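Local coordinates for protein alpha-L-arabinosidase (Xanthomonas axonopodis pv. citri, PDB 6D25) that probably cleaves alpha-L-arabinofuranosyl side groups from arabinoxylans, including doubly substituted internal xylose units, as a family GH51 arabinofuranosidase, at residues M260-W274 / K317-Y329. Sequence-based numbering, arbitrary orientation.
Sequences MDGLSMHYYTIPGGW and KVALVVDEWGTWY. With GOL (glycerol), chain G.
Glu-324, where the chain turns a corner beyond Val-322 and Asp-323, extends its side chain between those of His-266 and Tyr-268. Glu-324 CB lies 3.5 Å from Tyr-268 OH and near His-266 CD2. Glu-324 CG then passes over the imidazole face in a CH-pi contact, 3.7 Å from the centroid of the His-266 ring. Because the chain is extended beyond CG (chi2 176°), CD follows across that face and the carboxylate stacks on the ring, their planes 15° apart. At the tip, Glu-324 OE1 accepts a 2.7 Å hydrogen bond from Tyr-268 OH, which approaches from above the carboxylate plane, and a second from O2 of a glycerol. The other oxygen, Glu-324 OE2, sits 3.3 Å from His-266 CE1 and forms a salt bridge with Arg-95. Beside it, His-266 NE2 makes a weak, bent hydrogen bond to Asp-323 OD1.

Further along, the Trp-328 indole turns its edge to the phenol face of Tyr-268, placing Trp-328 CE3 3.7 Å above the ring centre. Trp-274 in turn directs its edge at the Trp-328 face in another T-shaped pair, with planes at 85°. Glycerol, probably from the crystallisation liquor, also donates through O3 to Tyr-268 OH and is held by Glu-54 and Gln-373, which suggests a polar pocket at this end of the sheet, where TIM-barrel glycosidases place their active sites.

Regular parallel pairing links Asp-261 to Met-265 with Ala-319 to Val-321, while on the opposite sheet face from Glu-324 the CG of Met-265 rests 3.8 Å from Val-322 CG2. Strands 262-269 and 319-325 are consecutive members of the eight-stranded parallel barrel, connected through helix 285-312, and lie between strands 235-238 and 366-371.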
# COMPACT_ATOMS: atom_id res chain seq x y z
N MET A 260 2.14 -6.72 -18.44
CA MET A 260 3.58 -6.64 -18.45
C MET A 260 4.09 -6.85 -19.87
O MET A 260 3.47 -7.52 -20.66
CB MET A 260 4.18 -7.69 -17.50
CG MET A 260 3.71 -9.10 -17.78
SD MET A 260 4.48 -10.35 -16.74
CE MET A 260 3.42 -10.34 -15.29
N ASP A 261 5.23 -6.24 -20.16
CA ASP A 261 5.98 -6.45 -21.42
C ASP A 261 7.12 -7.45 -21.19
O ASP A 261 7.62 -8.08 -22.14
CB ASP A 261 6.48 -5.10 -21.95
CG ASP A 261 5.31 -4.17 -22.17
OD1 ASP A 261 4.53 -4.48 -23.08
OD2 ASP A 261 5.12 -3.18 -21.38
N GLY A 262 7.49 -7.63 -19.93
CA GLY A 262 8.55 -8.55 -19.55
C GLY A 262 8.37 -9.01 -18.11
O GLY A 262 7.67 -8.32 -17.30
N LEU A 263 8.97 -10.15 -17.78
CA LEU A 263 8.97 -10.70 -16.44
C LEU A 263 10.43 -10.97 -16.06
O LEU A 263 11.11 -11.68 -16.78
CB LEU A 263 8.17 -12.00 -16.40
CG LEU A 263 8.12 -12.67 -15.02
CD1 LEU A 263 7.30 -11.85 -14.06
CD2 LEU A 263 7.54 -14.06 -15.12
N SER A 264 10.92 -10.40 -14.96
CA SER A 264 12.33 -10.57 -14.61
C SER A 264 12.55 -11.90 -13.89
O SER A 264 11.69 -12.37 -13.19
CB SER A 264 12.85 -9.41 -13.82
OG SER A 264 12.23 -9.38 -12.56
N MET A 265 13.67 -12.52 -14.12
CA MET A 265 14.13 -13.64 -13.32
C MET A 265 15.59 -13.38 -12.92
O MET A 265 16.28 -12.66 -13.60
CB MET A 265 14.02 -14.96 -14.08
CG MET A 265 14.88 -15.11 -15.28
SD MET A 265 14.97 -16.90 -15.81
CE MET A 265 16.19 -17.53 -14.67
N HIS A 266 15.99 -13.94 -11.80
CA HIS A 266 17.31 -13.71 -11.21
C HIS A 266 17.92 -15.07 -10.89
O HIS A 266 17.24 -15.90 -10.27
CB HIS A 266 17.23 -12.90 -9.90
CG HIS A 266 16.70 -11.52 -10.09
ND1 HIS A 266 16.37 -10.71 -9.05
CD2 HIS A 266 16.55 -10.77 -11.19
CE1 HIS A 266 15.99 -9.54 -9.50
NE2 HIS A 266 16.08 -9.54 -10.80
N TYR A 267 19.19 -15.28 -11.31
CA TYR A 267 19.93 -16.47 -10.89
C TYR A 267 21.43 -16.17 -10.86
O TYR A 267 22.04 -15.94 -11.90
CB TYR A 267 19.69 -17.65 -11.83
CG TYR A 267 20.50 -18.88 -11.45
CD1 TYR A 267 20.27 -19.52 -10.25
CD2 TYR A 267 21.52 -19.35 -12.26
CE1 TYR A 267 21.03 -20.60 -9.84
CE2 TYR A 267 22.29 -20.43 -11.87
CZ TYR A 267 22.05 -21.07 -10.67
OH TYR A 267 22.84 -22.13 -10.28
N TYR A 268 22.00 -16.22 -9.66
CA TYR A 268 23.42 -16.07 -9.44
C TYR A 268 24.09 -17.43 -9.39
O TYR A 268 23.54 -18.42 -8.87
CB TYR A 268 23.71 -15.34 -8.13
CG TYR A 268 23.37 -13.88 -8.18
CD1 TYR A 268 24.24 -12.98 -8.77
CD2 TYR A 268 22.17 -13.40 -7.69
CE1 TYR A 268 23.92 -11.63 -8.84
CE2 TYR A 268 21.84 -12.05 -7.79
CZ TYR A 268 22.73 -11.15 -8.35
OH TYR A 268 22.41 -9.81 -8.45
N THR A 269 25.32 -17.44 -9.88
CA THR A 269 26.18 -18.59 -9.83
C THR A 269 27.03 -18.47 -8.55
O THR A 269 27.93 -17.62 -8.49
CB THR A 269 27.02 -18.67 -11.10
OG1 THR A 269 26.15 -18.81 -12.24
CG2 THR A 269 28.02 -19.81 -11.07
N ILE A 270 26.72 -19.29 -7.55
CA ILE A 270 27.33 -19.12 -6.25
C ILE A 270 27.96 -20.45 -5.84
O ILE A 270 27.32 -21.27 -5.16
CB ILE A 270 26.31 -18.62 -5.19
CG1 ILE A 270 25.50 -17.43 -5.70
CG2 ILE A 270 27.02 -18.32 -3.88
CD1 ILE A 270 24.55 -16.84 -4.67
N PRO A 271 29.21 -20.67 -6.21
CA PRO A 271 29.86 -21.89 -5.75
C PRO A 271 29.88 -21.97 -4.22
O PRO A 271 30.14 -20.96 -3.54
CB PRO A 271 31.30 -21.85 -6.30
CG PRO A 271 31.50 -20.47 -6.83
CD PRO A 271 30.14 -19.82 -6.97
N GLY A 272 29.53 -23.15 -3.71
CA GLY A 272 29.43 -23.41 -2.28
C GLY A 272 28.09 -22.98 -1.69
O GLY A 272 27.85 -23.20 -0.51
N GLY A 273 27.21 -22.34 -2.48
CA GLY A 273 25.91 -21.92 -1.97
C GLY A 273 25.97 -20.65 -1.13
O GLY A 273 27.01 -20.15 -0.79
N TRP A 274 24.80 -20.17 -0.78
CA TRP A 274 24.61 -18.98 0.03
C TRP A 274 24.96 -19.31 1.48
O TRP A 274 24.61 -20.36 1.91
CB TRP A 274 23.14 -18.50 -0.08
CG TRP A 274 22.99 -17.16 0.55
CD1 TRP A 274 22.70 -16.88 1.85
CD2 TRP A 274 23.27 -15.90 -0.08
NE1 TRP A 274 22.72 -15.53 2.06
CE2 TRP A 274 23.09 -14.90 0.90
CE3 TRP A 274 23.65 -15.53 -1.37
CZ2 TRP A 274 23.23 -13.54 0.61
CZ3 TRP A 274 23.81 -14.19 -1.65
CH2 TRP A 274 23.60 -13.21 -0.68
N LYS A 317 4.33 -12.93 -26.01
CA LYS A 317 4.37 -11.49 -25.99
C LYS A 317 5.22 -10.98 -24.82
O LYS A 317 5.84 -9.92 -24.94
CB LYS A 317 2.96 -10.90 -25.90
CG LYS A 317 2.02 -11.36 -27.01
CD LYS A 317 1.23 -10.26 -27.73
CE LYS A 317 0.66 -10.81 -29.02
NZ LYS A 317 -0.46 -11.75 -28.73
N VAL A 318 5.21 -11.68 -23.70
CA VAL A 318 5.97 -11.25 -22.53
C VAL A 318 7.39 -11.82 -22.62
O VAL A 318 7.57 -13.06 -22.64
CB VAL A 318 5.30 -11.70 -21.22
CG1 VAL A 318 6.09 -11.28 -20.00
CG2 VAL A 318 3.84 -11.23 -21.14
N ALA A 319 8.38 -10.95 -22.65
CA ALA A 319 9.78 -11.39 -22.61
C ALA A 319 10.11 -11.96 -21.23
O ALA A 319 9.69 -11.42 -20.19
CB ALA A 319 10.71 -10.23 -22.90
N LEU A 320 10.95 -12.99 -21.21
CA LEU A 320 11.64 -13.36 -20.00
C LEU A 320 12.94 -12.55 -19.97
O LEU A 320 13.70 -12.51 -20.95
CB LEU A 320 11.89 -14.87 -19.98
CG LEU A 320 12.53 -15.45 -18.73
CD1 LEU A 320 11.75 -15.11 -17.46
CD2 LEU A 320 12.60 -16.95 -18.90
N VAL A 321 13.12 -11.84 -18.87
CA VAL A 321 14.16 -10.85 -18.72
C VAL A 321 15.10 -11.36 -17.60
O VAL A 321 14.70 -11.40 -16.44
CB VAL A 321 13.56 -9.49 -18.36
CG1 VAL A 321 14.61 -8.45 -18.07
CG2 VAL A 321 12.62 -9.00 -19.48
N VAL A 322 16.32 -11.77 -17.94
CA VAL A 322 17.18 -12.32 -16.92
C VAL A 322 17.95 -11.14 -16.35
O VAL A 322 19.10 -10.93 -16.75
CB VAL A 322 18.12 -13.40 -17.47
CG1 VAL A 322 18.99 -14.03 -16.36
CG2 VAL A 322 17.33 -14.48 -18.17
N ASP A 323 17.37 -10.37 -15.43
CA ASP A 323 18.06 -9.06 -15.25
C ASP A 323 19.00 -9.08 -14.05
O ASP A 323 19.55 -8.03 -13.74
CB ASP A 323 17.10 -7.88 -15.32
CG ASP A 323 16.06 -7.97 -14.25
OD1 ASP A 323 16.13 -8.96 -13.51
OD2 ASP A 323 15.22 -7.04 -14.18
N GLU A 324 19.26 -10.25 -13.47
CA GLU A 324 20.48 -10.45 -12.66
C GLU A 324 21.00 -11.86 -12.91
O GLU A 324 20.26 -12.81 -12.70
CB GLU A 324 20.25 -10.23 -11.15
CG GLU A 324 19.67 -8.87 -10.83
CD GLU A 324 19.33 -8.61 -9.37
OE1 GLU A 324 19.76 -9.42 -8.54
OE2 GLU A 324 18.60 -7.61 -9.11
N TRP A 325 22.24 -11.96 -13.35
CA TRP A 325 22.97 -13.20 -13.43
C TRP A 325 24.47 -12.92 -13.26
O TRP A 325 24.88 -11.76 -13.32
CB TRP A 325 22.68 -13.92 -14.76
CG TRP A 325 23.20 -13.21 -15.97
CD1 TRP A 325 22.58 -12.20 -16.64
CD2 TRP A 325 24.43 -13.46 -16.67
NE1 TRP A 325 23.35 -11.76 -17.68
CE2 TRP A 325 24.48 -12.54 -17.76
CE3 TRP A 325 25.50 -14.33 -16.50
CZ2 TRP A 325 25.55 -12.49 -18.64
CZ3 TRP A 325 26.54 -14.31 -17.40
CH2 TRP A 325 26.58 -13.39 -18.46
N GLY A 326 25.23 -13.97 -13.07
CA GLY A 326 26.68 -13.90 -12.88
C GLY A 326 27.14 -14.51 -11.58
O GLY A 326 26.36 -15.04 -10.81
N THR A 327 28.46 -14.47 -11.36
CA THR A 327 29.06 -15.10 -10.23
C THR A 327 29.00 -14.19 -9.00
O THR A 327 29.11 -12.99 -9.10
CB THR A 327 30.51 -15.50 -10.53
OG1 THR A 327 31.25 -14.36 -10.99
CG2 THR A 327 30.56 -16.60 -11.56
N TRP A 328 28.90 -14.83 -7.85
CA TRP A 328 28.98 -14.16 -6.56
C TRP A 328 29.92 -14.96 -5.65
O TRP A 328 29.61 -16.09 -5.30
CB TRP A 328 27.57 -14.03 -5.95
CG TRP A 328 27.44 -13.02 -4.85
CD1 TRP A 328 28.38 -12.66 -3.93
CD2 TRP A 328 26.25 -12.28 -4.53
NE1 TRP A 328 27.87 -11.72 -3.08
CE2 TRP A 328 26.56 -11.48 -3.41
CE3 TRP A 328 24.97 -12.23 -5.06
CZ2 TRP A 328 25.62 -10.63 -2.81
CZ3 TRP A 328 24.05 -11.36 -4.50
CH2 TRP A 328 24.38 -10.57 -3.39
N TYR A 329 31.05 -14.33 -5.31
CA TYR A 329 32.12 -14.92 -4.52
C TYR A 329 32.21 -14.26 -3.13
O TYR A 329 31.53 -13.30 -2.87
CB TYR A 329 33.46 -14.74 -5.25
CG TYR A 329 33.52 -15.37 -6.62
CD1 TYR A 329 33.31 -16.74 -6.79
CD2 TYR A 329 33.86 -14.63 -7.74
CE1 TYR A 329 33.38 -17.33 -8.05
CE2 TYR A 329 33.97 -15.21 -9.00
CZ TYR A 329 33.72 -16.56 -9.16
OH TYR A 329 33.83 -17.16 -10.39
C1 GOL G . 20.67 -6.67 -6.02
O1 GOL G . 20.79 -5.47 -5.23
C2 GOL G . 21.66 -7.77 -5.54
O2 GOL G . 21.20 -9.03 -6.07
C3 GOL G . 23.09 -7.47 -6.00
O3 GOL G . 23.29 -7.46 -7.45
O HOH W 1 24.29 -16.91 -13.04
O HOH W 2 30.66 -18.17 -3.60